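Local coordinates for flavin-dependent thymidylate synthase (Thermus thermophilus, PDB 6J61), which catalyses the reductive methylation of dUMP to dTMP, using FAD as cofactor, methylenetetrahydrofolate as methyl donor and NADPH as reductant, at the interface of chains A and B. Sequence-based numbering; all coordinates share one arbitrary frame. Chains: chain A/B, Flavin-dependent thymidylate synthase.

The interface of chains A and B. Residues chain A 108, 132, 135, 161-163; chain B 142, 146, 158-159.
A:Leu132 and A:Val135, one turn apart on the helix 132-148, pack against B:Val159 in the short 3-10 helix 157-159 of the partner. The CG1 methyl of B:Val159 touches both, from directions nearly at right angles: it lies 3.3 Å from CD1 of A:Leu132, while CG2 of A:Val135 comes nearest to CB of B:Val159, at 3.8 Å. The leucine and valine side chains cross obliquely, whereas the two valines meet at about a right angle. A:Leu132 gets there with CG anti to its backbone N (chi1 167°), the CD1 branch pointing at the partner.

A:Val135 works with both its methyls. While CG2 sits on B:Val159, CG1 reaches to the methyl CB of B:Ala142, 3.5 Å away, on helix 132-148 of chain B. The two helices run roughly antiparallel here, and the small alanine may let them come near. The chi1 of A:Val135, -26°, is well off a staggered value, so the placing of the two methyls deserves some caution.

Further along that helix, B:Leu146 lies over one face of the A:Phe108 ring, its CD2 reaching past the CZ tip and its CG lying roughly over CZ; the packing is loose, with CD2 4.4 Å from CZ.

On the other side of B:Val159 the contact turns polar. A:Pro161 to A:Asn163 lie along one side of the carbonyl O of B:Met158: N of A:Asn163 gives this O a weak, bent hydrogen bond (3.4 Å, 131° at H), and the ring carbon CB of A:Pro161 rests 3.5 Å from the same oxygen. The thioether chain of B:Met158, with CG in the tight place between backbone N and carbonyl carbon, runs alongside the A:Asn163 side chain and turns off at chi3. The protein is a homotetramer, and this patch with its two-fold twin is part of one subunit interface, its centre about 19 Å from A:Arg184, the predicted active-site residue. Beside the weak bond, the carboxamide OD1 of A:Asn163 stands 3.6 Å from O of B:Met158, oxygen near oxygen.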
ATOM      1  N   PHE A 108       5.503 -34.542  14.038  1.00 57.08           N
ATOM      2  CA  PHE A 108       4.223 -33.848  14.096  1.00 56.90           C
ATOM      3  C   PHE A 108       4.007 -33.329  15.498  1.00 56.94           C
ATOM      4  O   PHE A 108       4.512 -33.905  16.457  1.00 56.60           O
ATOM      5  CB  PHE A 108       3.075 -34.793  13.735  1.00 56.71           C
ATOM      6  CG  PHE A 108       2.907 -35.009  12.263  1.00 56.37           C
ATOM      7  CD1 PHE A 108       2.402 -34.002  11.456  1.00 56.81           C
ATOM      8  CD2 PHE A 108       3.247 -36.221  11.682  1.00 56.43           C
ATOM      9  CE1 PHE A 108       2.236 -34.200  10.093  1.00 56.86           C
ATOM     10  CE2 PHE A 108       3.085 -36.426  10.323  1.00 56.27           C
ATOM     11  CZ  PHE A 108       2.577 -35.412   9.526  1.00 56.11           C
ATOM     12  N   LEU A 132       1.531 -39.452   5.674  1.00 48.01           N
ATOM     13  CA  LEU A 132       1.820 -38.216   4.965  1.00 47.87           C
ATOM     14  C   LEU A 132       2.575 -38.585   3.701  1.00 49.37           C
ATOM     15  O   LEU A 132       2.272 -38.093   2.615  1.00 49.59           O
ATOM     16  CB  LEU A 132       2.697 -37.296   5.821  1.00 46.73           C
ATOM     17  CG  LEU A 132       3.320 -36.106   5.083  1.00 45.17           C
ATOM     18  CD1 LEU A 132       2.223 -35.213   4.529  1.00 44.19           C
ATOM     19  CD2 LEU A 132       4.215 -35.332   6.018  1.00 44.13           C
ATOM     20  N   VAL A 135       0.023 -40.154   0.967  1.00 56.59           N
ATOM     21  CA  VAL A 135      -0.770 -39.194   0.209  1.00 56.29           C
ATOM     22  C   VAL A 135       0.100 -38.322  -0.698  1.00 56.14           C
ATOM     23  O   VAL A 135      -0.343 -37.888  -1.762  1.00 55.83           O
ATOM     24  CB  VAL A 135      -1.633 -38.297   1.144  1.00 56.75           C
ATOM     25  CG1 VAL A 135      -1.919 -39.026   2.435  1.00 56.20           C
ATOM     26  CG2 VAL A 135      -0.955 -36.968   1.399  1.00 59.56           C
ATOM     27  N   PRO A 161      -0.656 -31.617  -2.623  1.00 42.78           N
ATOM     28  CA  PRO A 161      -0.826 -31.111  -1.256  1.00 42.78           C
ATOM     29  C   PRO A 161      -0.132 -29.774  -0.963  1.00 42.04           C
ATOM     30  O   PRO A 161       0.767 -29.348  -1.696  1.00 41.24           O
ATOM     31  CB  PRO A 161      -0.283 -32.257  -0.407  1.00 41.08           C
ATOM     32  CG  PRO A 161       0.800 -32.795  -1.256  1.00 41.03           C
ATOM     33  CD  PRO A 161       0.152 -32.846  -2.617  1.00 42.39           C
ATOM     34  N   LEU A 162      -0.556 -29.134   0.125  1.00 42.19           N
ATOM     35  CA  LEU A 162      -0.028 -27.836   0.551  1.00 41.77           C
ATOM     36  C   LEU A 162       1.424 -27.857   1.026  1.00 41.35           C
ATOM     37  O   LEU A 162       2.050 -26.805   1.146  1.00 41.26           O
ATOM     38  CB  LEU A 162      -0.924 -27.246   1.655  1.00 42.52           C
ATOM     39  CG  LEU A 162      -2.367 -26.904   1.254  1.00 42.73           C
ATOM     40  CD1 LEU A 162      -3.193 -26.498   2.455  1.00 42.50           C
ATOM     41  CD2 LEU A 162      -2.339 -25.789   0.236  1.00 43.60           C
ATOM     42  N   ASN A 163       1.965 -29.041   1.296  1.00 40.44           N
ATOM     43  CA  ASN A 163       3.354 -29.128   1.747  1.00 41.35           C
ATOM     44  C   ASN A 163       4.335 -29.120   0.573  1.00 40.41           C
ATOM     45  O   ASN A 163       5.547 -29.236   0.757  1.00 39.37           O
ATOM     46  CB  ASN A 163       3.564 -30.382   2.595  1.00 41.60           C
ATOM     47  CG  ASN A 163       3.383 -31.658   1.801  1.00 44.00           C
ATOM     48  OD1 ASN A 163       2.678 -31.689   0.789  1.00 42.61           O
ATOM     49  ND2 ASN A 163       4.007 -32.726   2.270  1.00 45.90           N
TER
ATOM     50  N   ALA B 142      -6.416 -39.194   5.505  1.00 45.96           N
ATOM     51  CA  ALA B 142      -5.169 -39.037   6.228  1.00 45.36           C
ATOM     52  C   ALA B 142      -5.328 -37.856   7.170  1.00 47.16           C
ATOM     53  O   ALA B 142      -4.930 -37.910   8.333  1.00 48.31           O
ATOM     54  CB  ALA B 142      -4.038 -38.781   5.254  1.00 43.62           C
ATOM     55  N   LEU B 146      -5.122 -37.978  10.997  1.00 55.40           N
ATOM     56  CA  LEU B 146      -4.078 -37.200  11.648  1.00 55.73           C
ATOM     57  C   LEU B 146      -4.701 -36.442  12.819  1.00 56.78           C
ATOM     58  O   LEU B 146      -4.139 -36.404  13.921  1.00 57.14           O
ATOM     59  CB  LEU B 146      -3.452 -36.229  10.649  1.00 55.04           C
ATOM     60  CG  LEU B 146      -1.970 -36.410  10.280  1.00 57.24           C
ATOM     61  CD1 LEU B 146      -1.540 -37.879  10.333  1.00 54.53           C
ATOM     62  CD2 LEU B 146      -1.751 -35.831   8.877  1.00 56.15           C
ATOM     63  N   MET B 158      -1.790 -29.983   5.940  1.00 42.01           N
ATOM     64  CA  MET B 158      -0.793 -29.933   4.883  1.00 41.98           C
ATOM     65  C   MET B 158      -0.892 -31.113   3.921  1.00 42.45           C
ATOM     66  O   MET B 158      -0.212 -31.134   2.895  1.00 42.55           O
ATOM     67  CB  MET B 158       0.622 -29.842   5.461  1.00 44.91           C
ATOM     68  CG  MET B 158       1.067 -31.018   6.301  1.00 47.19           C
ATOM     69  SD  MET B 158       2.790 -30.843   6.850  1.00 54.68           S
ATOM     70  CE  MET B 158       2.795 -29.172   7.431  1.00 50.21           C
ATOM     71  N   VAL B 159      -1.724 -32.102   4.239  1.00 41.86           N
ATOM     72  CA  VAL B 159      -1.893 -33.229   3.322  1.00 42.37           C
ATOM     73  C   VAL B 159      -3.018 -32.956   2.319  1.00 42.86           C
ATOM     74  O   VAL B 159      -3.172 -33.688   1.347  1.00 42.95           O
ATOM     75  CB  VAL B 159      -2.227 -34.552   4.045  1.00 41.57           C
ATOM     76  CG1 VAL B 159      -1.047 -35.003   4.852  1.00 41.58           C
ATOM     77  CG2 VAL B 159      -3.468 -34.385   4.907  1.00 39.75           C
TER